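Local coordinates for methyltransferase-like protein (Saccharopolyspora spinosa, PDB 4PNE) that catalyses a [4+2] cycloaddition in spinosyn biosynthesis on a fold like that of SAM-dependent methyltransferases, with S-adenosyl-L-homocysteine bound, at residues M42-S52 and I265-W276; C58-E66 and W73-L83. All blocks are in the same frame, centred on the assembly; numbering follows the deposited sequence.

Interaction 1: residues M42-S52 and I265-W276; sequences MYDLVTPLLNS and IADRYGPAVAGW. With SAH (S-adenosyl-L-homocysteine), chain C.
Knobs-into-holes packing joins the N-terminal helix 36-54, one wall of the S-adenosyl-L-homocysteine pocket of this methyltransferase-like fold, to the bent pair of helices 265-269 and 271-281. Leu49 is the knob in a hole formed by Ile265, Tyr269, Val273 and Trp276, and no hydrogen bond crosses. Its CB stands over the centre of the Tyr269 ring, 3.8 Å from the centroid and 7° off the normal, while CG of Arg268 covers the opposite face. Pro48 CB comes to the edge of the same ring, 3.6 Å from CE1. A chi1 of 177° swings Leu49 CG beside its carbonyl carbon, keeping CD1 by Tyr269 and carrying CD2 between helices 265-269 and 271-281 toward Ile265 CD1. Trp276 answers as a knob in the reverse direction, among Met42, Val46, Leu49 and Leu50; Val46 CG2 makes an off-centre CH-pi contact with its six-membered ring, and Leu50 CD2 lies 3.7 Å from Trp276 CH2. On the far side of helix 36-54 Tyr43 lays a ring face against the ligand ribose, its OH hydrogen-bonded to Glu172. The tightest point is Leu49 CD2 against Val273 CG1, 3.3 Å, closer than usual van der Waals contact.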
loop_
_atom_site.group_PDB
_atom_site.type_symbol
_atom_site.label_atom_id
_atom_site.label_comp_id
_atom_site.label_asym_id
_atom_site.label_seq_id
_atom_site.Cartn_x
_atom_site.Cartn_y
_atom_site.Cartn_z
ATOM N N MET A 42 7.700 10.857 -7.779
ATOM C CA MET A 42 6.299 11.039 -8.104
ATOM C C MET A 42 5.538 11.274 -6.817
ATOM O O MET A 42 4.728 12.179 -6.732
ATOM C CB MET A 42 5.751 9.843 -8.877
ATOM C CG MET A 42 4.309 10.005 -9.377
ATOM S SD MET A 42 3.880 11.526 -10.305
ATOM C CE MET A 42 2.097 11.418 -10.440
ATOM N N TYR A 43 5.810 10.465 -5.800
ATOM C CA TYR A 43 5.122 10.667 -4.517
ATOM C C TYR A 43 5.543 11.966 -3.849
ATOM O O TYR A 43 4.739 12.613 -3.163
ATOM C CB TYR A 43 5.369 9.469 -3.586
ATOM C CG TYR A 43 4.390 8.356 -3.839
ATOM C CD1 TYR A 43 3.061 8.482 -3.445
ATOM C CD2 TYR A 43 4.775 7.193 -4.496
ATOM C CE1 TYR A 43 2.161 7.498 -3.681
ATOM C CE2 TYR A 43 3.838 6.182 -4.754
ATOM C CZ TYR A 43 2.542 6.368 -4.334
ATOM O OH TYR A 43 1.586 5.417 -4.550
ATOM N N ASP A 44 6.786 12.380 -4.057
ATOM C CA ASP A 44 7.231 13.684 -3.515
ATOM C C ASP A 44 6.328 14.813 -4.070
ATOM O O ASP A 44 5.968 15.764 -3.352
ATOM C CB ASP A 44 8.703 13.977 -3.859
ATOM C CG ASP A 44 9.705 13.160 -3.035
ATOM O OD1 ASP A 44 9.359 12.565 -1.991
ATOM O OD2 ASP A 44 10.868 13.128 -3.460
ATOM N N LEU A 45 6.026 14.698 -5.357
ATOM C CA LEU A 45 5.224 15.678 -6.058
ATOM C C LEU A 45 3.748 15.625 -5.705
ATOM O O LEU A 45 3.134 16.669 -5.557
ATOM C CB LEU A 45 5.386 15.513 -7.567
ATOM C CG LEU A 45 6.751 15.907 -8.109
ATOM C CD1 LEU A 45 6.864 15.525 -9.590
ATOM C CD2 LEU A 45 6.996 17.384 -7.894
ATOM N N VAL A 46 3.178 14.432 -5.584
ATOM C CA VAL A 46 1.733 14.281 -5.426
ATOM C C VAL A 46 1.292 14.355 -3.967
ATOM O O VAL A 46 0.139 14.624 -3.675
ATOM C CB VAL A 46 1.239 12.937 -6.048
ATOM C CG1 VAL A 46 1.510 11.780 -5.145
ATOM C CG2 VAL A 46 -0.255 13.006 -6.324
ATOM N N THR A 47 2.226 14.192 -3.036
ATOM C CA THR A 47 1.862 14.191 -1.621
ATOM C C THR A 47 1.058 15.385 -1.138
ATOM O O THR A 47 0.028 15.185 -0.467
ATOM C CB THR A 47 3.133 14.095 -0.754
ATOM O OG1 THR A 47 3.580 12.751 -0.778
ATOM C CG2 THR A 47 2.859 14.476 0.694
ATOM N N PRO A 48 1.502 16.618 -1.448
ATOM C CA PRO A 48 0.725 17.775 -0.989
ATOM C C PRO A 48 -0.723 17.761 -1.530
ATOM O O PRO A 48 -1.634 18.180 -0.834
ATOM C CB PRO A 48 1.505 18.973 -1.542
ATOM C CG PRO A 48 2.846 18.464 -1.852
ATOM C CD PRO A 48 2.688 17.023 -2.212
ATOM N N LEU A 49 -0.921 17.259 -2.744
ATOM C CA LEU A 49 -2.257 17.173 -3.331
ATOM C C LEU A 49 -3.084 16.145 -2.574
ATOM O O LEU A 49 -4.224 16.428 -2.204
ATOM C CB LEU A 49 -2.187 16.806 -4.831
ATOM C CG LEU A 49 -3.535 16.620 -5.534
ATOM C CD1 LEU A 49 -4.531 17.742 -5.278
ATOM C CD2 LEU A 49 -3.334 16.429 -7.039
ATOM N N LEU A 50 -2.513 14.974 -2.315
ATOM C CA LEU A 50 -3.244 13.944 -1.563
ATOM C C LEU A 50 -3.617 14.423 -0.191
ATOM O O LEU A 50 -4.734 14.195 0.275
ATOM C CB LEU A 50 -2.441 12.650 -1.420
ATOM C CG LEU A 50 -2.032 11.937 -2.693
ATOM C CD1 LEU A 50 -1.310 10.643 -2.367
ATOM C CD2 LEU A 50 -3.251 11.635 -3.529
ATOM N N ASN A 51 -2.679 15.083 0.479
ATOM C CA ASN A 51 -2.974 15.626 1.796
ATOM C C ASN A 51 -4.093 16.656 1.753
ATOM O O ASN A 51 -4.972 16.657 2.600
ATOM C CB ASN A 51 -1.712 16.222 2.389
ATOM C CG ASN A 51 -0.686 15.155 2.769
ATOM O OD1 ASN A 51 -0.916 13.947 2.608
ATOM N ND2 ASN A 51 0.446 15.607 3.293
ATOM N N SER A 52 -4.068 17.511 0.745
ATOM C CA SER A 52 -5.110 18.502 0.574
ATOM C C SER A 52 -6.465 17.851 0.369
ATOM O O SER A 52 -7.450 18.250 0.985
ATOM C CB SER A 52 -4.789 19.422 -0.592
ATOM O OG SER A 52 -5.783 20.415 -0.712
ATOM N N ILE A 265 -4.406 22.401 -10.769
ATOM C CA ILE A 265 -3.531 21.304 -10.351
ATOM C C ILE A 265 -2.257 21.336 -11.193
ATOM O O ILE A 265 -1.161 21.194 -10.658
ATOM C CB ILE A 265 -4.213 19.898 -10.458
ATOM C CG1 ILE A 265 -5.191 19.684 -9.300
ATOM C CG2 ILE A 265 -3.170 18.781 -10.390
ATOM C CD1 ILE A 265 -5.912 18.314 -9.307
ATOM N N ALA A 266 -2.405 21.536 -12.501
ATOM C CA ALA A 266 -1.261 21.490 -13.410
ATOM C C ALA A 266 -0.261 22.615 -13.125
ATOM O O ALA A 266 0.950 22.402 -13.173
ATOM C CB ALA A 266 -1.739 21.559 -14.854
ATOM N N ASP A 267 -0.766 23.805 -12.828
ATOM C CA ASP A 267 0.096 24.935 -12.480
ATOM C C ASP A 267 0.641 24.848 -11.047
ATOM O O ASP A 267 1.775 25.259 -10.788
ATOM C CB ASP A 267 -0.647 26.259 -12.673
ATOM C CG ASP A 267 -1.004 26.529 -14.133
ATOM O OD1 ASP A 267 -0.571 25.761 -15.026
ATOM O OD2 ASP A 267 -1.714 27.526 -14.387
ATOM N N ARG A 268 -0.157 24.314 -10.121
ATOM C CA ARG A 268 0.216 24.291 -8.704
ATOM C C ARG A 268 1.080 23.087 -8.294
ATOM O O ARG A 268 1.944 23.223 -7.427
ATOM C CB ARG A 268 -1.035 24.287 -7.839
ATOM C CG ARG A 268 -0.764 24.267 -6.346
ATOM C CD ARG A 268 -2.074 24.429 -5.576
ATOM N NE ARG A 268 -2.773 25.679 -5.872
ATOM C CZ ARG A 268 -4.009 25.954 -5.465
ATOM N NH1 ARG A 268 -4.677 25.071 -4.733
ATOM N NH2 ARG A 268 -4.580 27.108 -5.789
ATOM N N TYR A 269 0.820 21.908 -8.870
ATOM C CA TYR A 269 1.533 20.679 -8.473
ATOM C C TYR A 269 2.392 20.089 -9.598
ATOM O O TYR A 269 3.147 19.137 -9.390
ATOM C CB TYR A 269 0.547 19.609 -7.977
ATOM C CG TYR A 269 -0.220 19.993 -6.730
ATOM C CD1 TYR A 269 0.393 20.012 -5.489
ATOM C CD2 TYR A 269 -1.567 20.297 -6.787
ATOM C CE1 TYR A 269 -0.316 20.363 -4.338
ATOM C CE2 TYR A 269 -2.280 20.639 -5.648
ATOM C CZ TYR A 269 -1.653 20.665 -4.423
ATOM O OH TYR A 269 -2.370 20.999 -3.289
ATOM N N GLY A 270 2.262 20.642 -10.792
ATOM C CA GLY A 270 3.044 20.202 -11.924
ATOM C C GLY A 270 2.240 19.367 -12.888
ATOM O O GLY A 270 1.160 18.863 -12.550
ATOM N N PRO A 271 2.759 19.206 -14.108
ATOM C CA PRO A 271 1.979 18.472 -15.101
ATOM C C PRO A 271 1.881 16.972 -14.816
ATOM O O PRO A 271 0.865 16.395 -15.169
ATOM C CB PRO A 271 2.744 18.731 -16.406
ATOM C CG PRO A 271 4.151 19.033 -15.962
ATOM C CD PRO A 271 4.000 19.767 -14.670
ATOM N N ALA A 272 2.875 16.368 -14.163
ATOM C CA ALA A 272 2.821 14.937 -13.912
ATOM C C ALA A 272 1.625 14.643 -13.030
ATOM O O ALA A 272 0.843 13.722 -13.287
ATOM C CB ALA A 272 4.108 14.446 -13.253
ATOM N N VAL A 273 1.499 15.441 -11.981
ATOM C CA VAL A 273 0.405 15.320 -11.049
ATOM C C VAL A 273 -0.922 15.585 -11.749
ATOM O O VAL A 273 -1.884 14.849 -11.524
ATOM C CB VAL A 273 0.601 16.276 -9.868
ATOM C CG1 VAL A 273 -0.617 16.277 -8.941
ATOM C CG2 VAL A 273 1.858 15.880 -9.088
ATOM N N ALA A 274 -0.970 16.590 -12.624
ATOM C CA ALA A 274 -2.182 16.859 -13.414
ATOM C C ALA A 274 -2.604 15.678 -14.298
ATOM O O ALA A 274 -3.800 15.404 -14.472
ATOM C CB ALA A 274 -1.982 18.103 -14.284
ATOM N N GLY A 275 -1.638 14.984 -14.885
ATOM C CA GLY A 275 -1.946 13.842 -15.716
ATOM C C GLY A 275 -2.523 12.711 -14.887
ATOM O O GLY A 275 -3.495 12.075 -15.275
ATOM N N TRP A 276 -1.938 12.479 -13.718
ATOM C CA TRP A 276 -2.425 11.432 -12.828
ATOM C C TRP A 276 -3.851 11.773 -12.344
ATOM O O TRP A 276 -4.735 10.904 -12.305
ATOM C CB TRP A 276 -1.493 11.257 -11.630
ATOM C CG TRP A 276 -2.111 10.412 -10.567
ATOM C CD1 TRP A 276 -2.156 9.045 -10.518
ATOM C CD2 TRP A 276 -2.798 10.879 -9.405
ATOM N NE1 TRP A 276 -2.838 8.640 -9.398
ATOM C CE2 TRP A 276 -3.244 9.743 -8.700
ATOM C CE3 TRP A 276 -3.080 12.144 -8.898
ATOM C CZ2 TRP A 276 -3.945 9.841 -7.500
ATOM C CZ3 TRP A 276 -3.777 12.245 -7.716
ATOM C CH2 TRP A 276 -4.213 11.098 -7.038
HETATM N N SAH C . 1.072 1.414 2.460
HETATM C CA SAH C . 0.748 2.844 2.404
HETATM C CB SAH C . 1.121 3.522 1.089
HETATM C CG SAH C . 0.775 2.828 -0.206
HETATM S SD SAH C . 1.139 3.887 -1.614
HETATM C C SAH C . -0.716 3.032 2.688
HETATM O O SAH C . -1.134 4.137 2.984
HETATM O OXT SAH C . -1.462 2.048 2.708
HETATM C "C5'" SAH C . 2.614 3.010 -2.193
HETATM C "C4'" SAH C . 3.830 3.191 -1.296
HETATM O "O4'" SAH C . 4.856 2.294 -1.701
HETATM C "C3'" SAH C . 4.451 4.575 -1.357
HETATM O "O3'" SAH C . 4.698 4.949 -0.015
HETATM C "C2'" SAH C . 5.732 4.366 -2.149
HETATM O "O2'" SAH C . 6.794 5.290 -1.916
HETATM C "C1'" SAH C . 6.100 2.944 -1.730
HETATM N N9 SAH C . 7.057 2.307 -2.655
HETATM C C8 SAH C . 7.038 2.203 -4.008
HETATM N N7 SAH C . 8.156 1.571 -4.431
HETATM C C5 SAH C . 8.898 1.284 -3.344
HETATM C C6 SAH C . 10.124 0.675 -3.176
HETATM N N6 SAH C . 10.815 0.208 -4.205
HETATM N N1 SAH C . 10.613 0.510 -1.930
HETATM C C2 SAH C . 9.922 0.963 -0.825
HETATM N N3 SAH C . 8.731 1.612 -0.981
HETATM C C4 SAH C . 8.218 1.739 -2.226
#

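Interaction 2: residues C58-E66 and W73-L83; sequences CAIHHGYWE and WQQAADRLTDL. With SAH (S-adenosyl-L-homocysteine), chain C.
Ala76 CB sits over the centre of the six-membered ring of Trp65, 3.5 Å from its centroid, and Leu83 CD1 does the same to Tyr64, also 3.5 Å from the centroid and only 2° off the normal. The Trp73 ring carries Gln74 CG on one face and takes Ala59 O in plane at its edge, with Cys58 SG also beside the ring edge, a sulfur-aromatic contact. His61 has Ala59 CB over one face, offset toward the rim, and is held by both nitrogens in its own plane: ND1 donates to OXT of S-adenosyl-L-homocysteine at 2.6 Å, and NE2 donates to Ala77 O at 2.9 Å, nearly straight at 171°. A chi1 of 63° places this ring between the ligand carboxylate and helix 73-88. Ile60 N binds the other carboxylate oxygen, O, so the loop grips both.

Where the chain passes the helix most closely, Gly63 CA rests against Ala76, 3.5 Å from its CB. The next residue, Tyr64, donates its N to Ala76 O from above the carbonyl plane, on the face opposite Leu80 N. Farther out lies a salt bridge in which Arg79 NE and NH2 both donate to Glu66 OE2, side-on, each at 3.0 Å in the guanidinium plane; Glu66 OE1 has a second, to Arg246. The buried carbonyls His61 O and His62 O find no partner in the model, and Leu80 CD2 presses on His62 O.

Ala77 O, a second-shell acceptor already bonded to Thr81 N, and the ligand OXT together fix the rotation of the His61 ring, which thereby ties the ligand carboxylate to helix 73-88.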
loop_
_atom_site.group_PDB
_atom_site.type_symbol
_atom_site.label_atom_id
_atom_site.label_comp_id
_atom_site.label_asym_id
_atom_site.label_seq_id
_atom_site.Cartn_x
_atom_site.Cartn_y
_atom_site.Cartn_z
ATOM N N CYS A 58 -2.725 11.056 5.052
ATOM C CA CYS A 58 -3.798 10.093 4.856
ATOM C C CYS A 58 -3.304 8.708 4.471
ATOM O O CYS A 58 -2.172 8.530 4.000
ATOM C CB CYS A 58 -4.746 10.575 3.752
ATOM S SG CYS A 58 -3.962 10.696 2.108
ATOM N N ALA A 59 -4.181 7.734 4.636
ATOM C CA ALA A 59 -4.012 6.431 3.990
ATOM C C ALA A 59 -3.972 6.592 2.467
ATOM O O ALA A 59 -4.756 7.333 1.893
ATOM C CB ALA A 59 -5.148 5.488 4.390
ATOM N N ILE A 60 -3.054 5.905 1.800
ATOM C CA ILE A 60 -2.993 5.875 0.359
ATOM C C ILE A 60 -3.294 4.448 -0.100
ATOM O O ILE A 60 -2.512 3.788 -0.775
ATOM C CB ILE A 60 -1.639 6.341 -0.149
ATOM C CG1 ILE A 60 -1.166 7.576 0.639
ATOM C CG2 ILE A 60 -1.733 6.647 -1.648
ATOM C CD1 ILE A 60 0.259 8.040 0.287
ATOM N N HIS A 61 -4.466 3.987 0.289
ATOM C CA HIS A 61 -4.973 2.705 -0.181
ATOM C C HIS A 61 -6.505 2.779 -0.232
ATOM O O HIS A 61 -7.116 3.702 0.326
ATOM C CB HIS A 61 -4.455 1.558 0.706
ATOM C CG HIS A 61 -4.896 1.617 2.139
ATOM N ND1 HIS A 61 -3.985 1.732 3.170
ATOM C CD2 HIS A 61 -6.118 1.558 2.723
ATOM C CE1 HIS A 61 -4.632 1.746 4.324
ATOM N NE2 HIS A 61 -5.927 1.636 4.082
ATOM N N HIS A 62 -7.104 1.829 -0.933
ATOM C CA HIS A 62 -8.556 1.791 -1.139
ATOM C C HIS A 62 -9.308 1.597 0.169
ATOM O O HIS A 62 -8.798 0.970 1.117
ATOM C CB HIS A 62 -8.915 0.652 -2.085
ATOM C CG HIS A 62 -8.765 0.993 -3.535
ATOM N ND1 HIS A 62 -7.752 1.794 -4.026
ATOM C CD2 HIS A 62 -9.501 0.620 -4.604
ATOM C CE1 HIS A 62 -7.905 1.934 -5.330
ATOM N NE2 HIS A 62 -8.949 1.217 -5.712
ATOM N N GLY A 63 -10.533 2.078 0.217
ATOM C CA GLY A 63 -11.402 1.807 1.343
ATOM C C GLY A 63 -12.099 0.465 1.199
ATOM O O GLY A 63 -12.289 -0.042 0.083
ATOM N N TYR A 64 -12.538 -0.056 2.334
ATOM C CA TYR A 64 -13.325 -1.281 2.427
ATOM C C TYR A 64 -14.620 -0.947 3.152
ATOM O O TYR A 64 -14.605 -0.448 4.283
ATOM C CB TYR A 64 -12.518 -2.355 3.172
ATOM C CG TYR A 64 -13.173 -3.678 3.456
ATOM C CD1 TYR A 64 -14.124 -3.806 4.453
ATOM C CD2 TYR A 64 -12.815 -4.804 2.749
ATOM C CE1 TYR A 64 -14.704 -5.019 4.737
ATOM C CE2 TYR A 64 -13.385 -6.039 3.019
ATOM C CZ TYR A 64 -14.336 -6.138 4.012
ATOM O OH TYR A 64 -14.901 -7.357 4.288
ATOM N N TRP A 65 -15.742 -1.174 2.466
ATOM C CA TRP A 65 -17.055 -0.858 2.983
ATOM C C TRP A 65 -17.836 -2.114 3.343
ATOM O O TRP A 65 -17.723 -3.146 2.696
ATOM C CB TRP A 65 -17.851 -0.059 1.957
ATOM C CG TRP A 65 -17.521 1.377 1.859
ATOM C CD1 TRP A 65 -18.185 2.394 2.459
ATOM C CD2 TRP A 65 -16.478 1.979 1.071
ATOM N NE1 TRP A 65 -17.631 3.599 2.104
ATOM C CE2 TRP A 65 -16.586 3.376 1.240
ATOM C CE3 TRP A 65 -15.481 1.481 0.228
ATOM C CZ2 TRP A 65 -15.719 4.272 0.630
ATOM C CZ3 TRP A 65 -14.615 2.377 -0.386
ATOM C CH2 TRP A 65 -14.763 3.760 -0.212
ATOM N N GLU A 66 -18.665 -1.980 4.371
ATOM C CA GLU A 66 -19.576 -3.041 4.803
ATOM C C GLU A 66 -20.965 -2.972 4.172
ATOM O O GLU A 66 -21.720 -3.946 4.192
ATOM C CB GLU A 66 -19.720 -2.999 6.313
ATOM C CG GLU A 66 -18.399 -3.086 7.051
ATOM C CD GLU A 66 -17.787 -4.470 6.988
ATOM O OE1 GLU A 66 -18.406 -5.382 6.393
ATOM O OE2 GLU A 66 -16.671 -4.651 7.531
ATOM N N TRP A 73 -14.334 7.726 2.343
ATOM C CA TRP A 73 -13.252 6.868 1.919
ATOM C C TRP A 73 -12.167 6.789 2.996
ATOM O O TRP A 73 -11.588 5.727 3.192
ATOM C CB TRP A 73 -12.643 7.290 0.579
ATOM C CG TRP A 73 -11.840 8.550 0.545
ATOM C CD1 TRP A 73 -12.281 9.774 0.202
ATOM C CD2 TRP A 73 -10.431 8.686 0.820
ATOM N NE1 TRP A 73 -11.241 10.690 0.263
ATOM C CE2 TRP A 73 -10.102 10.038 0.647
ATOM C CE3 TRP A 73 -9.437 7.799 1.228
ATOM C CZ2 TRP A 73 -8.806 10.521 0.838
ATOM C CZ3 TRP A 73 -8.156 8.290 1.427
ATOM C CH2 TRP A 73 -7.859 9.632 1.242
ATOM N N GLN A 74 -11.929 7.869 3.732
ATOM C CA GLN A 74 -10.951 7.816 4.800
ATOM C C GLN A 74 -11.347 6.803 5.864
ATOM O O GLN A 74 -10.524 6.018 6.315
ATOM C CB GLN A 74 -10.786 9.190 5.431
ATOM C CG GLN A 74 -10.240 10.258 4.499
ATOM C CD GLN A 74 -11.308 11.189 3.898
ATOM O OE1 GLN A 74 -12.426 10.788 3.521
ATOM N NE2 GLN A 74 -10.946 12.455 3.795
ATOM N N GLN A 75 -12.609 6.820 6.273
ATOM C CA GLN A 75 -13.095 5.848 7.233
ATOM C C GLN A 75 -12.950 4.424 6.719
ATOM O O GLN A 75 -12.562 3.514 7.462
ATOM C CB GLN A 75 -14.553 6.117 7.580
ATOM C CG GLN A 75 -14.755 7.295 8.499
ATOM C CD GLN A 75 -16.205 7.677 8.634
ATOM O OE1 GLN A 75 -16.946 7.710 7.646
ATOM N NE2 GLN A 75 -16.626 7.976 9.859
ATOM N N ALA A 76 -13.299 4.220 5.450
ATOM C CA ALA A 76 -13.231 2.901 4.822
ATOM C C ALA A 76 -11.780 2.436 4.658
ATOM O O ALA A 76 -11.471 1.246 4.819
ATOM C CB ALA A 76 -13.924 2.917 3.479
ATOM N N ALA A 77 -10.879 3.369 4.390
ATOM C CA ALA A 77 -9.463 3.041 4.356
ATOM C C ALA A 77 -8.983 2.596 5.733
ATOM O O ALA A 77 -8.187 1.656 5.857
ATOM C CB ALA A 77 -8.642 4.224 3.856
ATOM N N ASP A 78 -9.502 3.213 6.793
ATOM C CA ASP A 78 -9.105 2.799 8.144
ATOM C C ASP A 78 -9.611 1.369 8.424
ATOM O O ASP A 78 -8.972 0.596 9.136
ATOM C CB ASP A 78 -9.635 3.771 9.203
ATOM C CG ASP A 78 -8.840 5.072 9.285
ATOM O OD1 ASP A 78 -7.695 5.133 8.776
ATOM O OD2 ASP A 78 -9.384 6.039 9.871
ATOM N N ARG A 79 -10.767 1.007 7.867
ATOM C CA ARG A 79 -11.299 -0.338 8.037
ATOM C C ARG A 79 -10.366 -1.340 7.384
ATOM O O ARG A 79 -10.100 -2.418 7.939
ATOM C CB ARG A 79 -12.699 -0.422 7.434
ATOM C CG ARG A 79 -13.327 -1.785 7.470
ATOM C CD ARG A 79 -13.503 -2.266 8.875
ATOM N NE ARG A 79 -14.236 -3.533 8.875
ATOM C CZ ARG A 79 -13.972 -4.575 9.657
ATOM N NH1 ARG A 79 -12.980 -4.534 10.546
ATOM N NH2 ARG A 79 -14.719 -5.670 9.550
ATOM N N LEU A 80 -9.881 -1.018 6.203
ATOM C CA LEU A 80 -8.961 -1.904 5.522
ATOM C C LEU A 80 -7.707 -2.074 6.362
ATOM O O LEU A 80 -7.229 -3.190 6.582
ATOM C CB LEU A 80 -8.630 -1.394 4.136
ATOM C CG LEU A 80 -7.715 -2.364 3.376
ATOM C CD1 LEU A 80 -8.390 -3.730 3.103
ATOM C CD2 LEU A 80 -7.298 -1.785 2.079
ATOM N N THR A 81 -7.177 -0.981 6.864
ATOM C CA THR A 81 -6.007 -1.055 7.735
ATOM C C THR A 81 -6.234 -2.020 8.896
ATOM O O THR A 81 -5.364 -2.860 9.206
ATOM C CB THR A 81 -5.641 0.348 8.265
ATOM O OG1 THR A 81 -5.180 1.150 7.172
ATOM C CG2 THR A 81 -4.511 0.298 9.323
ATOM N N ASP A 82 -7.395 -1.892 9.543
ATOM C CA ASP A 82 -7.739 -2.731 10.700
ATOM C C ASP A 82 -7.829 -4.207 10.331
ATOM O O ASP A 82 -7.376 -5.093 11.084
ATOM C CB ASP A 82 -9.060 -2.279 11.315
ATOM C CG ASP A 82 -8.985 -0.884 11.942
ATOM O OD1 ASP A 82 -7.862 -0.376 12.142
ATOM O OD2 ASP A 82 -10.062 -0.304 12.242
ATOM N N LEU A 83 -8.376 -4.492 9.165
ATOM C CA LEU A 83 -8.442 -5.870 8.679
ATOM C C LEU A 83 -7.049 -6.448 8.460
ATOM O O LEU A 83 -6.784 -7.585 8.823
ATOM C CB LEU A 83 -9.207 -5.952 7.359
ATOM C CG LEU A 83 -10.683 -5.655 7.476
ATOM C CD1 LEU A 83 -11.284 -5.484 6.088
ATOM C CD2 LEU A 83 -11.362 -6.835 8.210
HETATM N N SAH C . 1.072 1.414 2.460
HETATM C CA SAH C . 0.748 2.844 2.404
HETATM C CB SAH C . 1.121 3.522 1.089
HETATM C CG SAH C . 0.775 2.828 -0.206
HETATM S SD SAH C . 1.139 3.887 -1.614
HETATM C C SAH C . -0.716 3.032 2.688
HETATM O O SAH C . -1.134 4.137 2.984
HETATM O OXT SAH C . -1.462 2.048 2.708
HETATM C "C5'" SAH C . 2.614 3.010 -2.193
HETATM C "C4'" SAH C . 3.830 3.191 -1.296
HETATM O "O4'" SAH C . 4.856 2.294 -1.701
HETATM C "C3'" SAH C . 4.451 4.575 -1.357
HETATM O "O3'" SAH C . 4.698 4.949 -0.015
HETATM C "C2'" SAH C . 5.732 4.366 -2.149
HETATM O "O2'" SAH C . 6.794 5.290 -1.916
HETATM C "C1'" SAH C . 6.100 2.944 -1.730
HETATM N N9 SAH C . 7.057 2.307 -2.655
HETATM C C8 SAH C . 7.038 2.203 -4.008
HETATM N N7 SAH C . 8.156 1.571 -4.431
HETATM C C5 SAH C . 8.898 1.284 -3.344
HETATM C C6 SAH C . 10.124 0.675 -3.176
HETATM N N6 SAH C . 10.815 0.208 -4.205
HETATM N N1 SAH C . 10.613 0.510 -1.930
HETATM C C2 SAH C . 9.922 0.963 -0.825
HETATM N N3 SAH C . 8.731 1.612 -0.981
HETATM C C4 SAH C . 8.218 1.739 -2.226
#

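The two contacts have centres 22 Å apart yet meet at the ligand. Helix 36-54 supplies the first half of interaction 1, the following loop and helix 73-88 form interaction 2, and six of the seven strands of the mixed sheet follow before residues 265-276 return to helix 36-54; strand 290-298 comes after them. Interaction 2 is thus local and nearer the chain centre, whereas interaction 1 closes a long loop farther out. They touch directly where Leu50 CD1 packs on Ile60 CD1, 4.0 Å away. Both border S-adenosyl-L-homocysteine, 42-52 at the ribose and sulfur, 58-66 at the carboxylate, so two elements from the start of the chain supply part of the ligand pocket, alongside Gly100, Gly102, Thr122 and Ala151.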